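Local structure of GCN5-related N-acetyltransferase (Exiguobacterium sibiricum 255-15, 3GY9) at residues A[9-21]-A[32-45]. The protein probably transfers an acyl group from a coenzyme A thioester to an acceptor not yet identified. Sequence-based numbering, arbitrary orientation. Where two conformers were deposited one is given.
Sequences VNDFDGYNWLPLL and VERMLRNRREESFQ. With SO4 (sulfate ion), chain F; SO4 (sulfate ion), chain C; SO4 (sulfate ion), chain D; SO4 (sulfate ion), chain E.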
loop_
_atom_site.group_PDB
_atom_site.type_symbol
_atom_site.label_atom_id
_atom_site.label_comp_id
_atom_site.label_asym_id
_atom_site.label_seq_id
_atom_site.Cartn_x
_atom_site.Cartn_y
_atom_site.Cartn_z
ATOM N N VAL A 9 2.216 -3.899 10.639
ATOM C CA VAL A 9 1.237 -3.602 11.652
ATOM C C VAL A 9 0.687 -4.917 12.160
ATOM O O VAL A 9 -0.023 -5.612 11.436
ATOM C CB VAL A 9 0.095 -2.732 11.090
ATOM C CG1 VAL A 9 -0.999 -2.527 12.114
ATOM C CG2 VAL A 9 0.642 -1.419 10.613
ATOM N N ASN A 10 1.044 -5.261 13.390
ATOM C CA ASN A 10 0.449 -6.388 14.088
ATOM C C ASN A 10 -0.527 -5.936 15.169
ATOM O O ASN A 10 -1.321 -6.741 15.652
ATOM C CB ASN A 10 1.532 -7.262 14.718
ATOM C CG ASN A 10 2.456 -7.872 13.695
ATOM O OD1 ASN A 10 3.669 -7.740 13.801
ATOM N ND2 ASN A 10 1.885 -8.527 12.684
ATOM N N ASP A 11 -0.478 -4.653 15.534
ATOM C CA ASP A 11 -1.334 -4.086 16.586
ATOM C C ASP A 11 -1.760 -2.693 16.149
ATOM O O ASP A 11 -1.042 -1.715 16.361
ATOM C CB ASP A 11 -0.577 -4.047 17.918
ATOM C CG ASP A 11 -1.344 -3.318 19.035
ATOM O OD1 ASP A 11 -2.551 -3.037 18.878
ATOM O OD2 ASP A 11 -0.716 -3.037 20.083
ATOM N N PHE A 12 -2.921 -2.602 15.519
ATOM C CA PHE A 12 -3.393 -1.300 15.030
ATOM C C PHE A 12 -3.530 -0.286 16.157
ATOM O O PHE A 12 -3.419 0.919 15.943
ATOM C CB PHE A 12 -4.740 -1.449 14.325
ATOM C CG PHE A 12 -4.623 -1.919 12.905
ATOM C CD1 PHE A 12 -4.330 -1.035 11.888
ATOM C CD2 PHE A 12 -4.820 -3.252 12.594
ATOM C CE1 PHE A 12 -4.203 -1.478 10.578
ATOM C CE2 PHE A 12 -4.723 -3.683 11.280
ATOM C CZ PHE A 12 -4.404 -2.808 10.292
ATOM N N ASP A 13 -3.802 -0.766 17.356
ATOM C CA ASP A 13 -4.099 0.130 18.455
ATOM C C ASP A 13 -2.839 0.723 19.123
ATOM O O ASP A 13 -2.936 1.459 20.103
ATOM C CB ASP A 13 -5.007 -0.583 19.456
ATOM C CG ASP A 13 -6.308 -1.054 18.823
ATOM O OD1 ASP A 13 -7.005 -0.203 18.243
ATOM O OD2 ASP A 13 -6.615 -2.270 18.863
ATOM N N GLY A 14 -1.667 0.425 18.568
ATOM C CA GLY A 14 -0.419 0.905 19.137
ATOM C C GLY A 14 0.183 2.097 18.409
ATOM O O GLY A 14 1.331 2.446 18.678
ATOM N N TYR A 15 -0.569 2.720 17.506
ATOM C CA TYR A 15 -0.081 3.872 16.726
ATOM C C TYR A 15 -1.043 5.009 16.858
ATOM O O TYR A 15 -2.258 4.793 17.003
ATOM C CB TYR A 15 0.008 3.537 15.238
ATOM C CG TYR A 15 0.872 2.356 14.920
ATOM C CD1 TYR A 15 2.249 2.493 14.745
ATOM C CD2 TYR A 15 0.318 1.079 14.831
ATOM C CE1 TYR A 15 3.049 1.380 14.455
ATOM C CE2 TYR A 15 1.103 -0.024 14.549
ATOM C CZ TYR A 15 2.451 0.132 14.364
ATOM O OH TYR A 15 3.195 -0.984 14.095
ATOM N N ASN A 16 -0.535 6.237 16.768
ATOM C CA ASN A 16 -1.432 7.386 16.652
ATOM C C ASN A 16 -1.772 7.612 15.197
ATOM O O ASN A 16 -0.956 8.143 14.440
ATOM C CB ASN A 16 -0.799 8.638 17.237
ATOM C CG ASN A 16 -1.747 9.841 17.220
ATOM O OD1 ASN A 16 -2.915 9.698 16.823
ATOM N ND2 ASN A 16 -1.267 11.016 17.664
ATOM N N TRP A 17 -2.982 7.225 14.818
ATOM C CA TRP A 17 -3.449 7.353 13.438
ATOM C C TRP A 17 -4.125 8.676 13.135
ATOM O O TRP A 17 -4.485 8.934 11.982
ATOM C CB TRP A 17 -4.478 6.258 13.123
ATOM C CG TRP A 17 -3.933 4.884 13.176
ATOM C CD1 TRP A 17 -4.073 3.994 14.194
ATOM C CD2 TRP A 17 -3.153 4.234 12.167
ATOM N NE1 TRP A 17 -3.429 2.820 13.876
ATOM C CE2 TRP A 17 -2.848 2.945 12.641
ATOM C CE3 TRP A 17 -2.678 4.617 10.913
ATOM C CZ2 TRP A 17 -2.105 2.032 11.892
ATOM C CZ3 TRP A 17 -1.932 3.700 10.170
ATOM C CH2 TRP A 17 -1.653 2.434 10.669
ATOM N N LEU A 18 -4.365 9.498 14.151
ATOM C CA LEU A 18 -5.153 10.719 13.941
ATOM C C LEU A 18 -4.573 11.654 12.877
ATOM O O LEU A 18 -5.330 12.189 12.067
ATOM C CB LEU A 18 -5.425 11.459 15.237
ATOM C CG LEU A 18 -6.496 10.793 16.073
ATOM C CD1 LEU A 18 -6.681 11.589 17.345
ATOM C CD2 LEU A 18 -7.832 10.664 15.307
ATOM N N PRO A 19 -3.253 11.907 12.905
ATOM C CA PRO A 19 -2.734 12.777 11.834
ATOM C C PRO A 19 -2.997 12.267 10.419
ATOM O O PRO A 19 -3.434 13.032 9.553
ATOM C CB PRO A 19 -1.241 12.844 12.133
ATOM C CG PRO A 19 -1.134 12.565 13.599
ATOM C CD PRO A 19 -2.223 11.596 13.920
ATOM N N LEU A 20 -2.783 10.978 10.206
ATOM C CA LEU A 20 -3.023 10.350 8.900
ATOM C C LEU A 20 -4.508 10.422 8.513
ATOM O O LEU A 20 -4.860 10.711 7.361
ATOM C CB LEU A 20 -2.529 8.893 8.919
ATOM C CG LEU A 20 -1.886 8.358 7.647
ATOM C CD1 LEU A 20 -0.652 9.121 7.271
ATOM C CD2 LEU A 20 -1.573 6.888 7.844
ATOM N N LEU A 21 -5.378 10.187 9.492
ATOM C CA LEU A 21 -6.827 10.285 9.275
ATOM C C LEU A 21 -7.235 11.703 8.901
ATOM O O LEU A 21 -8.039 11.921 7.987
ATOM C CB LEU A 21 -7.589 9.858 10.525
ATOM C CG LEU A 21 -7.676 8.360 10.752
ATOM C CD1 LEU A 21 -8.106 8.019 12.181
ATOM C CD2 LEU A 21 -8.679 7.767 9.761
ATOM N N VAL A 32 -7.715 5.776 4.284
ATOM C CA VAL A 32 -7.161 5.495 5.609
ATOM C C VAL A 32 -8.307 5.231 6.593
ATOM O O VAL A 32 -8.263 4.274 7.380
ATOM C CB VAL A 32 -6.268 6.641 6.133
ATOM C CG1 VAL A 32 -5.719 6.307 7.512
ATOM C CG2 VAL A 32 -5.133 6.907 5.164
ATOM N N GLU A 33 -9.343 6.059 6.518
ATOM C CA GLU A 33 -10.532 5.855 7.335
ATOM C C GLU A 33 -11.140 4.473 7.100
ATOM O O GLU A 33 -11.504 3.786 8.054
ATOM C CB GLU A 33 -11.564 6.916 6.994
ATOM C CG GLU A 33 -12.735 6.964 7.927
ATOM C CD GLU A 33 -13.415 8.319 7.880
ATOM O OE1 GLU A 33 -13.856 8.706 6.778
ATOM O OE2 GLU A 33 -13.475 9.005 8.929
ATOM N N ARG A 34 -11.270 4.063 5.835
ATOM C CA ARG A 34 -11.855 2.771 5.509
ATOM C C ARG A 34 -11.021 1.644 6.103
ATOM O O ARG A 34 -11.555 0.707 6.719
ATOM C CB ARG A 34 -11.957 2.599 3.989
ATOM C CG ARG A 34 -13.066 3.386 3.343
ATOM C CD ARG A 34 -13.410 2.843 1.939
ATOM N NE ARG A 34 -12.674 3.476 0.841
ATOM C CZ ARG A 34 -11.471 3.119 0.373
ATOM N NH1 ARG A 34 -10.771 2.110 0.898
ATOM N NH2 ARG A 34 -10.947 3.795 -0.642
HETATM N N MSE A 35 -9.710 1.736 5.935
HETATM C CA MSE A 35 -8.789 0.720 6.434
HETATM C C MSE A 35 -8.981 0.540 7.938
HETATM O O MSE A 35 -9.095 -0.579 8.447
HETATM C CB MSE A 35 -7.339 1.133 6.135
HETATM C CG MSE A 35 -6.314 0.032 6.327
HETATM SE SE MSE A 35 -5.511 0.047 8.082
HETATM C CE MSE A 35 -4.272 1.472 7.782
ATOM N N LEU A 36 -8.993 1.649 8.653
ATOM C CA LEU A 36 -9.009 1.555 10.117
ATOM C C LEU A 36 -10.370 1.219 10.658
ATOM O O LEU A 36 -10.501 0.381 11.607
ATOM C CB LEU A 36 -8.504 2.848 10.725
ATOM C CG LEU A 36 -7.025 3.106 10.423
ATOM C CD1 LEU A 36 -6.666 4.543 10.781
ATOM C CD2 LEU A 36 -6.089 2.165 11.157
ATOM N N ARG A 37 -11.420 1.775 10.048
ATOM C CA ARG A 37 -12.780 1.429 10.478
ATOM C C ARG A 37 -13.104 -0.039 10.244
ATOM O O ARG A 37 -13.762 -0.631 11.071
ATOM C CB ARG A 37 -13.825 2.319 9.821
ATOM C CG ARG A 37 -13.775 3.758 10.313
ATOM C CD ARG A 37 -14.831 4.614 9.611
ATOM N NE ARG A 37 -14.883 5.942 10.217
ATOM C CZ ARG A 37 -15.659 6.939 9.797
ATOM N NH1 ARG A 37 -16.450 6.781 8.754
ATOM N NH2 ARG A 37 -15.616 8.107 10.426
ATOM N N ASN A 38 -12.601 -0.621 9.158
ATOM C CA ASN A 38 -12.946 -1.994 8.774
ATOM C C ASN A 38 -11.933 -3.038 9.279
ATOM O O ASN A 38 -11.997 -4.198 8.878
ATOM C CB ASN A 38 -13.099 -2.080 7.250
ATOM C CG ASN A 38 -14.270 -1.251 6.740
ATOM O OD1 ASN A 38 -15.268 -1.094 7.443
ATOM N ND2 ASN A 38 -14.155 -0.717 5.527
ATOM N N ARG A 39 -11.033 -2.635 10.182
ATOM C CA ARG A 39 -9.950 -3.521 10.601
ATOM C C ARG A 39 -10.345 -4.791 11.353
ATOM O O ARG A 39 -9.521 -5.711 11.454
ATOM C CB ARG A 39 -8.873 -2.751 11.371
ATOM C CG ARG A 39 -9.274 -2.371 12.761
ATOM C CD ARG A 39 -8.239 -1.396 13.316
ATOM N NE ARG A 39 -8.411 -1.144 14.737
ATOM C CZ ARG A 39 -9.320 -0.312 15.247
ATOM N NH1 ARG A 39 -10.160 0.350 14.471
ATOM N NH2 ARG A 39 -9.378 -0.136 16.562
ATOM N N ARG A 40 -11.578 -4.904 11.839
ATOM C CA ARG A 40 -12.017 -6.189 12.420
ATOM C C ARG A 40 -12.281 -7.243 11.362
ATOM O O ARG A 40 -11.976 -8.422 11.568
ATOM C CB ARG A 40 -13.260 -6.008 13.297
ATOM C CG ARG A 40 -12.963 -5.206 14.556
ATOM C CD ARG A 40 -14.215 -4.889 15.326
ATOM N NE ARG A 40 -15.163 -4.152 14.492
ATOM C CZ ARG A 40 -16.490 -4.291 14.543
ATOM N NH1 ARG A 40 -17.053 -5.129 15.390
ATOM N NH2 ARG A 40 -17.256 -3.574 13.733
ATOM N N GLU A 41 -12.844 -6.816 10.235
ATOM C CA GLU A 41 -13.168 -7.708 9.134
ATOM C C GLU A 41 -11.969 -7.936 8.219
ATOM O O GLU A 41 -11.737 -9.068 7.761
ATOM C CB GLU A 41 -14.318 -7.120 8.317
ATOM C CG GLU A 41 -15.579 -6.884 9.117
ATOM N N GLU A 42 -11.255 -6.859 7.891
ATOM C CA GLU A 42 -10.075 -6.939 7.033
ATOM C C GLU A 42 -8.931 -6.457 7.888
ATOM O O GLU A 42 -8.638 -5.266 7.953
ATOM C CB GLU A 42 -10.269 -6.122 5.751
ATOM C CG GLU A 42 -11.337 -6.726 4.860
ATOM C CD GLU A 42 -11.555 -6.017 3.532
ATOM O OE1 GLU A 42 -11.246 -4.812 3.410
ATOM O OE2 GLU A 42 -12.099 -6.660 2.617
ATOM N N SER A 43 -8.326 -7.406 8.585
ATOM C CA SER A 43 -7.346 -7.134 9.622
ATOM C C SER A 43 -5.917 -7.068 9.094
ATOM O O SER A 43 -5.024 -6.617 9.815
ATOM C CB SER A 43 -7.408 -8.245 10.681
ATOM O OG SER A 43 -6.880 -9.467 10.181
ATOM N N PHE A 44 -5.698 -7.562 7.878
ATOM C CA PHE A 44 -4.343 -7.667 7.315
ATOM C C PHE A 44 -3.397 -8.503 8.201
ATOM O O PHE A 44 -2.174 -8.313 8.136
ATOM C CB PHE A 44 -3.778 -6.252 7.041
ATOM C CG PHE A 44 -4.551 -5.508 5.989
ATOM C CD1 PHE A 44 -4.245 -5.642 4.644
ATOM C CD2 PHE A 44 -5.644 -4.722 6.337
ATOM C CE1 PHE A 44 -4.993 -4.997 3.669
ATOM C CE2 PHE A 44 -6.390 -4.090 5.356
ATOM C CZ PHE A 44 -6.069 -4.222 4.041
ATOM N N GLN A 45 -3.950 -9.423 8.992
ATOM C CA GLN A 45 -3.168 -10.270 9.886
ATOM C C GLN A 45 -3.069 -11.708 9.379
ATOM O O GLN A 45 -2.304 -12.488 9.934
ATOM C CB GLN A 45 -3.776 -10.301 11.290
ATOM C CG GLN A 45 -3.860 -8.941 11.984
ATOM C CD GLN A 45 -2.528 -8.210 12.009
ATOM O OE1 GLN A 45 -1.541 -8.707 12.569
ATOM N NE2 GLN A 45 -2.484 -7.037 11.404
HETATM S S SO4 F . -12.923 -1.194 2.484
HETATM O O1 SO4 F . -12.338 -0.142 1.651
HETATM O O2 SO4 F . -12.201 -1.208 3.754
HETATM O O3 SO4 F . -12.864 -2.469 1.753
HETATM O O4 SO4 F . -14.316 -0.876 2.764
HETATM S S SO4 C . 2.552 10.932 17.708
HETATM O O1 SO4 C . 3.429 12.056 18.012
HETATM O O2 SO4 C . 3.330 9.702 17.703
HETATM O O3 SO4 C . 1.963 11.135 16.390
HETATM O O4 SO4 C . 1.496 10.828 18.708
HETATM S S SO4 D . -10.608 7.167 -1.377
HETATM O O1 SO4 D . -11.411 8.373 -1.586
HETATM O O2 SO4 D . -9.302 7.505 -0.820
HETATM O O3 SO4 D . -10.444 6.457 -2.644
HETATM O O4 SO4 D . -11.329 6.314 -0.437
HETATM S S SO4 E . -7.919 0.526 -1.884
HETATM O O1 SO4 E . -6.932 1.466 -1.345
HETATM O O2 SO4 E . -9.155 0.568 -1.109
HETATM O O3 SO4 E . -7.375 -0.823 -1.879
HETATM O O4 SO4 E . -8.214 0.868 -3.282
HETATM O O HOH W 1 -0.018 -6.799 8.864
HETATM O O HOH W 2 -7.914 -3.060 16.624
#
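Leu36 and Trp17 show how a branched side chain can fit a flat one. Methyl CD2 of Leu36 makes a CH-pi contact over the five-membered ring of Trp17, 3.7 Å from its centroid and only 12° off the normal, while CD1 packs on Trp17 CB at 3.6 Å. Tyr15 CB lies toward the rim of the opposite face, and the indole NE1 donates to Phe12 O (2.8 Å) in the ring plane, fixing the indole's rotation. Farther along, Leu21 CD2 rests on the helix backbone at Glu33 CA (3.6 Å), and Leu20 and Val32 extend the apolar seam.

Phe12 has neighbours on both faces and at its edge. Val9 CG1 sits over the centre of one ring face, Arg39 CB lies toward the rim of the other, and Ser43 O meets the edge in plane, 3.3 Å from CE2. In the conformer given for selenomethionine Met35, one of two, SE approaches the ring obliquely, a Met-aromatic contact whose details remain doubtful.

Polar bonds fasten the outer margin. With CG wedged between backbone N and carbonyl carbon (chi1 74°), Arg39 runs extended past Phe12 CB. Its NH2 forms a salt bridge with Asp13 OD1 (2.9 Å), approaching on the syn side, with the oxygen tilted from the guanidinium plane; a water links NE to Asp13 OD2, and NH1 reaches back to Leu36 O. Gln45 NE2 donates almost straight (177°) to Val9 O at 2.8 Å and also to Ser43 O; Asn10 ND2 donates a weak bond to Gln45 OE1.

Together these contacts join the connection from strand 5-8 into helix 18-26 with helix 31-37 and its exit toward strand 50-55. This is the N-terminal strand-helix-helix-strand unit of the GNAT fold, whose helix pair, as in relatives, probably borders the acceptor site; the side chain of Leu20 is about 8 Å from the bound coenzyme A.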